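Local coordinates for protein 1-Cys peroxiredoxin (Vibrio vulnificus MO6-24/O, PDB 5K2I) that probably reduces hydrogen peroxide and other peroxides as a 1-Cys peroxiredoxin of the thioredoxin superfamily, and is implicated in nitric oxide scavenging, at residues 43-57 with 84-96. Residues are numbered along the deposited sequence; the frame is centred on the assembly and turned at random.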
loop_
_atom_site.group_PDB
_atom_site.type_symbol
_atom_site.label_atom_id
_atom_site.label_comp_id
_atom_site.label_asym_id
_atom_site.label_seq_id
_atom_site.Cartn_x
_atom_site.Cartn_y
_atom_site.Cartn_z
ATOM N N ALA A 43 7.829 12.473 -2.768
ATOM C CA ALA A 43 8.917 12.560 -1.805
ATOM C C ALA A 43 8.327 12.581 -0.398
ATOM O O ALA A 43 7.274 13.169 -0.168
ATOM C CB ALA A 43 9.759 13.805 -2.052
ATOM N N PHE A 44 9.011 11.910 0.525
ATOM C CA PHE A 44 8.634 11.822 1.947
ATOM C C PHE A 44 7.365 10.996 2.210
ATOM O O PHE A 44 6.944 10.876 3.367
ATOM C CB PHE A 44 8.474 13.224 2.583
ATOM C CG PHE A 44 9.754 14.021 2.660
ATOM C CD1 PHE A 44 10.680 13.787 3.677
ATOM C CD2 PHE A 44 10.037 15.005 1.720
ATOM C CE1 PHE A 44 11.856 14.534 3.751
ATOM C CE2 PHE A 44 11.213 15.757 1.796
ATOM C CZ PHE A 44 12.121 15.517 2.812
ATOM N N THR A 45 6.750 10.428 1.181
ATOM C CA THR A 45 5.563 9.597 1.408
ATOM C C THR A 45 5.970 8.156 1.713
ATOM O O THR A 45 7.066 7.715 1.363
ATOM C CB THR A 45 4.561 9.616 0.203
ATOM O OG1 THR A 45 5.121 8.932 -0.926
ATOM C CG2 THR A 45 4.172 11.036 -0.152
ATOM N N PRO A 46 5.089 7.408 2.383
ATOM C CA PRO A 46 5.507 6.048 2.720
ATOM C C PRO A 46 5.320 5.091 1.551
ATOM O O PRO A 46 4.307 5.124 0.840
ATOM C CB PRO A 46 4.615 5.687 3.907
ATOM C CG PRO A 46 3.429 6.571 3.789
ATOM C CD PRO A 46 3.855 7.822 3.071
ATOM N N THR A 47 6.352 4.286 1.327
ATOM C CA THR A 47 6.357 3.196 0.358
ATOM C C THR A 47 7.143 2.096 1.048
ATOM O O THR A 47 8.053 2.409 1.819
ATOM C CB THR A 47 7.023 3.598 -0.982
ATOM O OG1 THR A 47 6.224 4.587 -1.648
ATOM C CG2 THR A 47 7.212 2.392 -1.900
ATOM N N CYS A 48 6.788 0.830 0.826
ATOM C CA CYS A 48 7.604 -0.283 1.317
ATOM C C CYS A 48 9.051 0.033 1.037
ATOM O O CYS A 48 9.402 0.340 -0.095
ATOM C CB CYS A 48 7.227 -1.601 0.644
ATOM S SG CYS A 48 5.501 -2.066 0.838
ATOM N N SER A 49 9.892 -0.006 2.062
ATOM C CA SER A 49 11.253 0.509 1.898
ATOM C C SER A 49 12.000 -0.150 0.752
ATOM O O SER A 49 12.714 0.519 -0.002
ATOM C CB SER A 49 12.042 0.343 3.191
ATOM O OG SER A 49 11.411 1.077 4.217
ATOM N N GLU A 50 11.801 -1.457 0.606
ATOM C CA GLU A 50 12.453 -2.242 -0.430
ATOM C C GLU A 50 12.129 -1.759 -1.844
ATOM O O GLU A 50 12.837 -2.106 -2.791
ATOM C CB GLU A 50 12.047 -3.713 -0.292
ATOM C CG GLU A 50 10.572 -3.938 -0.606
ATOM C CD GLU A 50 10.040 -5.263 -0.091
ATOM O OE1 GLU A 50 9.798 -6.163 -0.926
ATOM O OE2 GLU A 50 9.841 -5.393 1.143
ATOM N N ALA A 51 11.064 -0.972 -1.988
ATOM C CA ALA A 51 10.586 -0.594 -3.320
ATOM C C ALA A 51 10.867 0.866 -3.670
ATOM O O ALA A 51 10.542 1.310 -4.779
ATOM C CB ALA A 51 9.098 -0.884 -3.443
ATOM N N HIS A 52 11.458 1.624 -2.748
ATOM C CA HIS A 52 11.864 2.978 -3.111
ATOM C C HIS A 52 13.221 3.331 -2.503
ATOM O O HIS A 52 14.101 2.478 -2.432
ATOM C CB HIS A 52 10.765 3.997 -2.751
ATOM C CG HIS A 52 10.621 4.274 -1.287
ATOM N ND1 HIS A 52 10.704 5.545 -0.759
ATOM C CD2 HIS A 52 10.402 3.443 -0.240
ATOM C CE1 HIS A 52 10.541 5.485 0.550
ATOM N NE2 HIS A 52 10.365 4.221 0.892
ATOM N N LEU A 53 13.414 4.584 -2.119
ATOM C CA LEU A 53 14.753 5.088 -1.835
ATOM C C LEU A 53 15.611 4.175 -0.924
ATOM O O LEU A 53 16.728 3.822 -1.309
ATOM C CB LEU A 53 14.646 6.505 -1.258
ATOM C CG LEU A 53 15.778 7.503 -1.503
ATOM C CD1 LEU A 53 16.423 7.355 -2.876
ATOM C CD2 LEU A 53 15.241 8.908 -1.316
ATOM N N PRO A 54 15.100 3.759 0.255
ATOM C CA PRO A 54 15.955 2.908 1.099
ATOM C C PRO A 54 16.416 1.635 0.403
ATOM O O PRO A 54 17.579 1.252 0.539
ATOM C CB PRO A 54 15.048 2.571 2.287
ATOM C CG PRO A 54 14.086 3.685 2.348
ATOM C CD PRO A 54 13.821 4.068 0.926
ATOM N N GLY A 55 15.519 1.003 -0.348
ATOM C CA GLY A 55 15.834 -0.218 -1.065
ATOM C C GLY A 55 16.906 -0.049 -2.124
ATOM O O GLY A 55 17.781 -0.909 -2.282
ATOM N N TYR A 56 16.854 1.059 -2.852
ATOM C CA TYR A 56 17.847 1.301 -3.890
ATOM C C TYR A 56 19.153 1.802 -3.299
ATOM O O TYR A 56 20.213 1.534 -3.851
ATOM C CB TYR A 56 17.289 2.267 -4.960
ATOM C CG TYR A 56 16.242 1.559 -5.792
ATOM C CD1 TYR A 56 16.601 0.792 -6.897
ATOM C CD2 TYR A 56 14.902 1.592 -5.430
ATOM C CE1 TYR A 56 15.648 0.097 -7.625
ATOM C CE2 TYR A 56 13.937 0.893 -6.166
ATOM C CZ TYR A 56 14.326 0.169 -7.265
ATOM O OH TYR A 56 13.402 -0.531 -7.999
ATOM N N ILE A 57 19.081 2.473 -2.149
ATOM C CA ILE A 57 20.292 2.884 -1.444
ATOM C C ILE A 57 21.104 1.662 -1.039
ATOM O O ILE A 57 22.309 1.575 -1.317
ATOM C CB ILE A 57 19.957 3.737 -0.206
ATOM C CG1 ILE A 57 19.550 5.143 -0.642
ATOM C CG2 ILE A 57 21.153 3.828 0.725
ATOM C CD1 ILE A 57 18.990 6.004 0.495
ATOM N N ALA A 84 15.764 17.992 -0.972
ATOM C CA ALA A 84 15.618 17.849 0.472
ATOM C C ALA A 84 15.408 16.388 0.849
ATOM O O ALA A 84 15.932 15.908 1.850
ATOM C CB ALA A 84 14.476 18.693 0.972
ATOM N N TRP A 85 14.654 15.668 0.029
ATOM C CA TRP A 85 14.348 14.275 0.325
ATOM C C TRP A 85 15.591 13.399 0.202
ATOM O O TRP A 85 15.850 12.539 1.056
ATOM C CB TRP A 85 13.251 13.774 -0.610
ATOM C CG TRP A 85 12.708 12.412 -0.268
ATOM C CD1 TRP A 85 12.467 11.900 0.984
ATOM C CD2 TRP A 85 12.332 11.394 -1.196
ATOM N NE1 TRP A 85 11.958 10.628 0.879
ATOM C CE2 TRP A 85 11.871 10.287 -0.448
ATOM C CE3 TRP A 85 12.346 11.311 -2.594
ATOM C CZ2 TRP A 85 11.422 9.102 -1.049
ATOM C CZ3 TRP A 85 11.894 10.134 -3.195
ATOM C CH2 TRP A 85 11.453 9.043 -2.420
ATOM N N GLY A 86 16.371 13.621 -0.852
ATOM C CA GLY A 86 17.635 12.912 -0.992
ATOM C C GLY A 86 18.574 13.161 0.184
ATOM O O GLY A 86 19.219 12.238 0.679
ATOM N N GLU A 87 18.641 14.408 0.639
ATOM C CA GLU A 87 19.482 14.749 1.792
ATOM C C GLU A 87 18.992 14.052 3.067
ATOM O O GLU A 87 19.800 13.502 3.821
ATOM C CB GLU A 87 19.537 16.271 1.979
ATOM C CG GLU A 87 20.395 16.954 0.927
ATOM C CD GLU A 87 20.173 18.451 0.838
ATOM O OE1 GLU A 87 19.300 18.975 1.561
ATOM O OE2 GLU A 87 20.876 19.100 0.033
ATOM N N ALA A 88 17.678 14.047 3.292
ATOM C CA ALA A 88 17.104 13.404 4.475
ATOM C C ALA A 88 17.367 11.901 4.508
ATOM O O ALA A 88 17.472 11.304 5.585
ATOM C CB ALA A 88 15.609 13.670 4.540
ATOM N N GLN A 89 17.453 11.288 3.331
ATOM C CA GLN A 89 17.675 9.852 3.210
ATOM C C GLN A 89 19.148 9.513 2.990
ATOM O O GLN A 89 19.478 8.349 2.828
ATOM C CB GLN A 89 16.832 9.276 2.061
ATOM C CG GLN A 89 15.330 9.189 2.349
ATOM C CD GLN A 89 14.901 7.783 2.746
ATOM O OE1 GLN A 89 15.707 6.862 2.732
ATOM N NE2 GLN A 89 13.623 7.611 3.081
ATOM N N ASN A 90 20.018 10.526 2.991
ATOM C CA ASN A 90 21.426 10.330 2.639
ATOM C C ASN A 90 21.557 9.517 1.353
ATOM O O ASN A 90 22.255 8.505 1.312
ATOM C CB ASN A 90 22.182 9.621 3.769
ATOM C CG ASN A 90 23.696 9.793 3.675
ATOM O OD1 ASN A 90 24.186 10.841 3.261
ATOM N ND2 ASN A 90 24.434 8.737 3.995
ATOM N N ALA A 91 20.870 9.954 0.306
ATOM C CA ALA A 91 20.814 9.229 -0.964
ATOM C C ALA A 91 22.003 9.592 -1.837
ATOM O O ALA A 91 21.838 10.002 -2.981
ATOM C CB ALA A 91 19.515 9.533 -1.690
ATOM N N GLU A 92 23.193 9.449 -1.264
ATOM C CA GLU A 92 24.475 9.698 -1.916
ATOM C C GLU A 92 24.523 9.216 -3.365
ATOM O O GLU A 92 24.843 9.972 -4.282
ATOM C CB GLU A 92 25.578 8.993 -1.124
ATOM C CG GLU A 92 25.344 8.979 0.387
ATOM C CD GLU A 92 26.385 8.161 1.137
ATOM O OE1 GLU A 92 27.536 8.062 0.657
ATOM O OE2 GLU A 92 26.041 7.608 2.205
ATOM N N GLU A 93 24.183 7.946 -3.546
ATOM C CA GLU A 93 24.425 7.231 -4.792
ATOM C C GLU A 93 23.281 7.363 -5.791
ATOM O O GLU A 93 23.284 6.699 -6.826
ATOM C CB GLU A 93 24.671 5.749 -4.494
ATOM C CG GLU A 93 25.965 5.470 -3.755
ATOM C CD GLU A 93 27.180 5.706 -4.624
ATOM O OE1 GLU A 93 27.368 4.940 -5.596
ATOM O OE2 GLU A 93 27.942 6.654 -4.340
ATOM N N ILE A 94 22.306 8.213 -5.489
ATOM C CA ILE A 94 21.081 8.237 -6.283
ATOM C C ILE A 94 20.729 9.641 -6.770
ATOM O O ILE A 94 20.725 10.609 -6.013
ATOM C CB ILE A 94 19.914 7.637 -5.480
ATOM C CG1 ILE A 94 20.209 6.152 -5.202
ATOM C CG2 ILE A 94 18.585 7.793 -6.230
ATOM C CD1 ILE A 94 19.291 5.510 -4.229
ATOM N N LEU A 95 20.457 9.742 -8.065
ATOM C CA LEU A 95 20.166 11.020 -8.687
ATOM C C LEU A 95 18.702 11.368 -8.464
ATOM O O LEU A 95 17.818 10.619 -8.875
ATOM C CB LEU A 95 20.491 10.963 -10.181
ATOM C CG LEU A 95 20.208 12.232 -10.974
ATOM C CD1 LEU A 95 20.976 13.424 -10.414
ATOM C CD2 LEU A 95 20.554 11.990 -12.435
ATOM N N MET A 96 18.447 12.487 -7.803
ATOM C CA MET A 96 17.079 12.910 -7.523
ATOM C C MET A 96 16.525 13.798 -8.641
ATOM O O MET A 96 17.074 14.876 -8.922
ATOM C CB MET A 96 17.020 13.643 -6.175
ATOM C CG MET A 96 17.784 12.938 -5.053
ATOM S SD MET A 96 17.138 11.281 -4.654
ATOM C CE MET A 96 15.502 11.753 -4.135
HETATM O O HOH W 1 9.660 8.647 1.968
#
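The peroxiredoxin active-site loop, PxxxTxxC in family terms, is backed here by the indole of Trp85, which Ala43 and Leu53 clamp from opposite faces. Leu53 CD2 stands 3.6 Å from the centroid of the Trp85 six-membered ring, only 6° off its normal, while on the other side Ala43 CA makes a second CH-pi contact, 3.8 Å from the same centroid. Ala43 is small enough for its CA and CB both to lie against the indole. With CG anti to the backbone N (chi1 -171°), Trp85 reaches from helix 79-88 into this slot. His52 ND1 meets the ring edge at Trp85 CZ2 (3.6 Å), and Trp85 NE1 makes a weak hydrogen bond to a water that donates to Thr45 O, giving the buried indole N-H a polar partner. The Phe44 ring lies obliquely to the indole, planes at 48°, and spreads along the helix to Ala88 CB.

Farther on, branched aliphatic side chains continue the packing: Leu53 CD1 touches Ile94 CD1 at 3.7 Å, and Ile57 CG1 meets the same methyl at 3.6 Å. Positive phi at Asn90 closes helix 79-88 in a Schellman motif, turning the chain toward strand 95-98. Cys48, farther along the loop, is disulfide-bonded to Cys48 of the second subunit. Helices 53-65 and 79-88 thus pack together beside the central sheet, with Trp85 touching Val40 of strand 34-40 and Ser73 of strand 70-75.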